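Local atomic coordinates of YcgJ protein (Bacillus subtilis, PDB entry 1XXL), a protein that is probably an S-adenosylmethionine-dependent methyltransferase, although the substrate that would receive the methyl group is not known. Residues V103-L114 with W157-L166. Sequence-based numbering, arbitrary orientation.
Sequences VRKAVREVARVL and WQAMFSANQL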
loop_
_atom_site.group_PDB
_atom_site.type_symbol
_atom_site.label_atom_id
_atom_site.label_comp_id
_atom_site.label_asym_id
_atom_site.label_seq_id
_atom_site.Cartn_x
_atom_site.Cartn_y
_atom_site.Cartn_z
ATOM N N VAL A 103 5.233 -10.864 3.091
ATOM C CA VAL A 103 4.983 -10.292 1.769
ATOM C C VAL A 103 5.264 -11.295 0.638
ATOM O O VAL A 103 4.522 -11.335 -0.349
ATOM C CB VAL A 103 5.730 -8.925 1.573
ATOM C CG1 VAL A 103 7.263 -9.060 1.698
ATOM C CG2 VAL A 103 5.338 -8.300 0.246
ATOM N N ARG A 104 6.286 -12.142 0.805
ATOM C CA ARG A 104 6.599 -13.169 -0.186
ATOM C C ARG A 104 5.432 -14.148 -0.420
ATOM O O ARG A 104 5.116 -14.484 -1.547
ATOM C CB ARG A 104 7.849 -13.965 0.228
ATOM C CG ARG A 104 9.188 -13.228 0.086
ATOM C CD ARG A 104 9.600 -12.984 -1.371
ATOM N NE ARG A 104 9.445 -14.123 -2.309
ATOM C CZ ARG A 104 10.202 -14.363 -3.382
ATOM N NH1 ARG A 104 11.262 -13.613 -3.699
ATOM N NH2 ARG A 104 9.928 -15.429 -4.115
ATOM N N LYS A 105 4.814 -14.602 0.663
ATOM C CA LYS A 105 3.612 -15.433 0.591
ATOM C C LYS A 105 2.395 -14.647 0.051
ATOM O O LYS A 105 1.604 -15.197 -0.703
ATOM C CB LYS A 105 3.329 -16.041 1.968
ATOM C CG LYS A 105 2.097 -16.955 2.055
ATOM C CD LYS A 105 1.984 -17.969 0.892
ATOM C CE LYS A 105 1.100 -19.167 1.276
ATOM N NZ LYS A 105 1.205 -20.261 0.255
ATOM N N ALA A 106 2.266 -13.360 0.402
ATOM C CA ALA A 106 1.195 -12.488 -0.144
ATOM C C ALA A 106 1.230 -12.442 -1.693
ATOM O O ALA A 106 0.215 -12.665 -2.346
ATOM C CB ALA A 106 1.296 -11.080 0.436
ATOM N N VAL A 107 2.409 -12.181 -2.267
ATOM C CA VAL A 107 2.572 -12.099 -3.721
ATOM C C VAL A 107 2.293 -13.416 -4.394
ATOM O O VAL A 107 1.750 -13.453 -5.496
ATOM C CB VAL A 107 3.990 -11.611 -4.132
ATOM C CG1 VAL A 107 4.149 -11.623 -5.670
ATOM C CG2 VAL A 107 4.236 -10.201 -3.601
ATOM N N ARG A 108 2.677 -14.507 -3.738
ATOM C CA ARG A 108 2.407 -15.829 -4.255
ATOM C C ARG A 108 0.884 -16.051 -4.340
ATOM O O ARG A 108 0.368 -16.585 -5.326
ATOM C CB ARG A 108 3.110 -16.862 -3.349
ATOM C CG ARG A 108 3.174 -18.275 -3.853
ATOM C CD ARG A 108 3.826 -19.218 -2.798
ATOM N NE ARG A 108 4.877 -18.514 -2.040
ATOM C CZ ARG A 108 5.346 -18.871 -0.837
ATOM N NH1 ARG A 108 4.918 -19.981 -0.227
ATOM N NH2 ARG A 108 6.278 -18.122 -0.248
ATOM N N GLU A 109 0.168 -15.617 -3.315
ATOM C CA GLU A 109 -1.297 -15.715 -3.281
ATOM C C GLU A 109 -1.969 -14.795 -4.312
ATOM O O GLU A 109 -2.910 -15.213 -4.992
ATOM C CB GLU A 109 -1.824 -15.405 -1.870
ATOM C CG GLU A 109 -1.726 -16.561 -0.909
ATOM C CD GLU A 109 -2.700 -17.710 -1.241
ATOM O OE1 GLU A 109 -2.225 -18.696 -1.857
ATOM O OE2 GLU A 109 -3.914 -17.640 -0.906
ATOM N N VAL A 110 -1.477 -13.554 -4.418
ATOM C CA VAL A 110 -1.944 -12.619 -5.429
ATOM C C VAL A 110 -1.804 -13.247 -6.811
ATOM O O VAL A 110 -2.767 -13.259 -7.569
ATOM C CB VAL A 110 -1.183 -11.275 -5.384
ATOM C CG1 VAL A 110 -1.367 -10.485 -6.665
ATOM C CG2 VAL A 110 -1.631 -10.473 -4.196
ATOM N N ALA A 111 -0.617 -13.780 -7.133
ATOM C CA ALA A 111 -0.409 -14.389 -8.435
ATOM C C ALA A 111 -1.337 -15.569 -8.666
ATOM O O ALA A 111 -1.852 -15.739 -9.779
ATOM C CB ALA A 111 1.065 -14.821 -8.620
ATOM N N ARG A 112 -1.571 -16.379 -7.629
ATOM C CA ARG A 112 -2.442 -17.552 -7.752
ATOM C C ARG A 112 -3.881 -17.176 -8.143
ATOM O O ARG A 112 -4.440 -17.750 -9.066
ATOM C CB ARG A 112 -2.446 -18.380 -6.446
ATOM C CG ARG A 112 -3.369 -19.544 -6.485
ATOM C CD ARG A 112 -3.331 -20.326 -5.190
ATOM N NE ARG A 112 -3.998 -19.626 -4.110
ATOM C CZ ARG A 112 -5.318 -19.499 -3.990
ATOM N NH1 ARG A 112 -6.122 -20.016 -4.886
ATOM N NH2 ARG A 112 -5.829 -18.848 -2.966
ATOM N N VAL A 113 -4.462 -16.204 -7.443
ATOM C CA VAL A 113 -5.863 -15.804 -7.660
ATOM C C VAL A 113 -6.081 -14.847 -8.835
ATOM O O VAL A 113 -7.225 -14.631 -9.245
ATOM C CB VAL A 113 -6.543 -15.221 -6.364
ATOM C CG1 VAL A 113 -6.453 -16.206 -5.234
ATOM C CG2 VAL A 113 -5.962 -13.883 -5.947
ATOM N N LEU A 114 -4.996 -14.273 -9.364
ATOM C CA LEU A 114 -5.054 -13.430 -10.553
ATOM C C LEU A 114 -5.272 -14.292 -11.795
ATOM O O LEU A 114 -4.658 -15.337 -11.938
ATOM C CB LEU A 114 -3.742 -12.621 -10.654
ATOM C CG LEU A 114 -3.612 -11.424 -11.593
ATOM C CD1 LEU A 114 -4.759 -10.405 -11.457
ATOM C CD2 LEU A 114 -2.260 -10.744 -11.333
ATOM N N TRP A 157 10.731 -6.065 -4.885
ATOM C CA TRP A 157 9.472 -6.252 -5.619
ATOM C C TRP A 157 9.697 -6.867 -6.969
ATOM O O TRP A 157 8.947 -7.740 -7.388
ATOM C CB TRP A 157 8.741 -4.922 -5.827
ATOM C CG TRP A 157 8.041 -4.439 -4.592
ATOM C CD1 TRP A 157 8.324 -3.320 -3.881
ATOM C CD2 TRP A 157 6.951 -5.072 -3.931
ATOM N NE1 TRP A 157 7.455 -3.197 -2.831
ATOM C CE2 TRP A 157 6.610 -4.268 -2.826
ATOM C CE3 TRP A 157 6.212 -6.233 -4.177
ATOM C CZ2 TRP A 157 5.549 -4.586 -1.951
ATOM C CZ3 TRP A 157 5.160 -6.559 -3.312
ATOM C CH2 TRP A 157 4.839 -5.735 -2.213
ATOM N N GLN A 158 10.718 -6.397 -7.677
ATOM C CA GLN A 158 11.036 -6.990 -8.973
ATOM C C GLN A 158 11.356 -8.487 -8.864
ATOM O O GLN A 158 10.900 -9.267 -9.712
ATOM C CB GLN A 158 12.191 -6.276 -9.642
ATOM C CG GLN A 158 11.847 -4.898 -10.064
ATOM C CD GLN A 158 13.051 -4.145 -10.473
ATOM O OE1 GLN A 158 13.819 -4.600 -11.298
ATOM N NE2 GLN A 158 13.217 -2.983 -9.917
ATOM N N ALA A 159 12.111 -8.873 -7.830
ATOM C CA ALA A 159 12.509 -10.280 -7.631
ATOM C C ALA A 159 11.302 -11.146 -7.251
ATOM O O ALA A 159 11.146 -12.249 -7.757
ATOM C CB ALA A 159 13.594 -10.386 -6.573
HETATM N N MSE A 160 10.438 -10.627 -6.369
HETATM C CA MSE A 160 9.181 -11.316 -6.020
HETATM C C MSE A 160 8.213 -11.482 -7.208
HETATM O O MSE A 160 7.578 -12.507 -7.360
HETATM C CB MSE A 160 8.475 -10.581 -4.894
HETATM C CG MSE A 160 9.286 -10.552 -3.625
HETATM SE SE MSE A 160 8.291 -9.978 -2.000
HETATM C CE MSE A 160 8.640 -8.025 -2.065
ATOM N N PHE A 161 8.098 -10.464 -8.049
ATOM C CA PHE A 161 7.267 -10.587 -9.234
ATOM C C PHE A 161 7.810 -11.659 -10.159
ATOM O O PHE A 161 7.048 -12.504 -10.633
ATOM C CB PHE A 161 7.155 -9.272 -9.980
ATOM C CG PHE A 161 6.124 -8.340 -9.422
ATOM C CD1 PHE A 161 5.865 -8.275 -8.058
ATOM C CD2 PHE A 161 5.431 -7.486 -10.266
ATOM C CE1 PHE A 161 4.916 -7.384 -7.560
ATOM C CE2 PHE A 161 4.502 -6.587 -9.760
ATOM C CZ PHE A 161 4.245 -6.538 -8.416
ATOM N N SER A 162 9.120 -11.631 -10.387
ATOM C CA SER A 162 9.772 -12.620 -11.229
ATOM C C SER A 162 9.600 -14.034 -10.690
ATOM O O SER A 162 9.389 -14.956 -11.476
ATOM C CB SER A 162 11.264 -12.291 -11.403
ATOM O OG SER A 162 11.785 -12.923 -12.557
ATOM N N ALA A 163 9.697 -14.203 -9.367
ATOM C CA ALA A 163 9.484 -15.495 -8.713
ATOM C C ALA A 163 8.089 -16.095 -8.918
ATOM O O ALA A 163 7.902 -17.298 -8.781
ATOM C CB ALA A 163 9.774 -15.390 -7.234
ATOM N N ASN A 164 7.127 -15.247 -9.263
ATOM C CA ASN A 164 5.712 -15.597 -9.367
ATOM C C ASN A 164 5.136 -15.335 -10.748
ATOM O O ASN A 164 3.934 -15.267 -10.904
ATOM C CB ASN A 164 4.935 -14.830 -8.292
ATOM C CG ASN A 164 5.233 -15.341 -6.893
ATOM O OD1 ASN A 164 4.760 -16.393 -6.522
ATOM N ND2 ASN A 164 6.033 -14.613 -6.125
ATOM N N GLN A 165 6.015 -15.210 -11.741
ATOM C CA GLN A 165 5.649 -15.098 -13.140
ATOM C C GLN A 165 4.750 -13.883 -13.415
ATOM O O GLN A 165 3.888 -13.914 -14.306
ATOM C CB GLN A 165 5.049 -16.409 -13.657
ATOM C CG GLN A 165 6.108 -17.520 -13.851
ATOM C CD GLN A 165 6.791 -17.911 -12.575
ATOM O OE1 GLN A 165 8.033 -17.814 -12.434
ATOM N NE2 GLN A 165 5.996 -18.336 -11.610
ATOM N N LEU A 166 4.985 -12.816 -12.653
ATOM C CA LEU A 166 4.405 -11.499 -12.967
ATOM C C LEU A 166 5.414 -10.648 -13.709
ATOM O O LEU A 166 6.555 -10.485 -13.253
ATOM C CB LEU A 166 3.958 -10.770 -11.696
ATOM C CG LEU A 166 3.133 -11.573 -10.695
ATOM C CD1 LEU A 166 2.730 -10.744 -9.481
ATOM C CD2 LEU A 166 1.912 -12.132 -11.389
HETATM O O HOH W 1 6.908 -15.025 -3.467
#
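R104 faces M160 and R108 faces N164 where the helix of 103-114 packs beside that of 157-166, their axes 9.7 Å apart at closest approach and inclined at 44° in roughly the same direction. R104, an exposed residue, bends at chi2 and chi3 and folds over the selenomethionine, bringing CD within 3.3 Å of M160 CG, and M160 CA lies over one face of its guanidinium, off-centre. The selenium of M160 also lies against CG1 of V103, while V103 CG2 reaches W157 CH2 at 3.6 Å. V107 fills the middle, its CG2 meeting the W157 ring at the edge and its CG1, anti to the backbone N (chi1 176°), extending to 3.6 Å from N164 ND2. That amide is fixed by two bonds from ND2, one to M160 O (2.9 Å, N-H...O angle 160°) and one to a water at 2.8 Å. The same water donates to R104 O and accepts a weak bond from R104 NE, so it links the first helix to the residue just past the end of the second. N164 OD1 packs against the first helix at R108, 3.3 Å from its CA and also near CB, while ND2 makes the polar bonds. A leucine in place of N164 would probably leave M160 O without its side-chain donor and the water bridge broken, held on the R104 side alone. A Schellman motif with Q165 as its C-prime residue ends the second helix and turns the chain into L166, whose CD2 packs on A111 CB at 4.0 Å. In the Rossmann-like methyltransferase fold, the contact joins two neighbouring helices on the central sheet: V110 of the first, and L114 just after it, rest on strands 88-94 and 118-125, W157 of the second on strands 118-125 and 222-236.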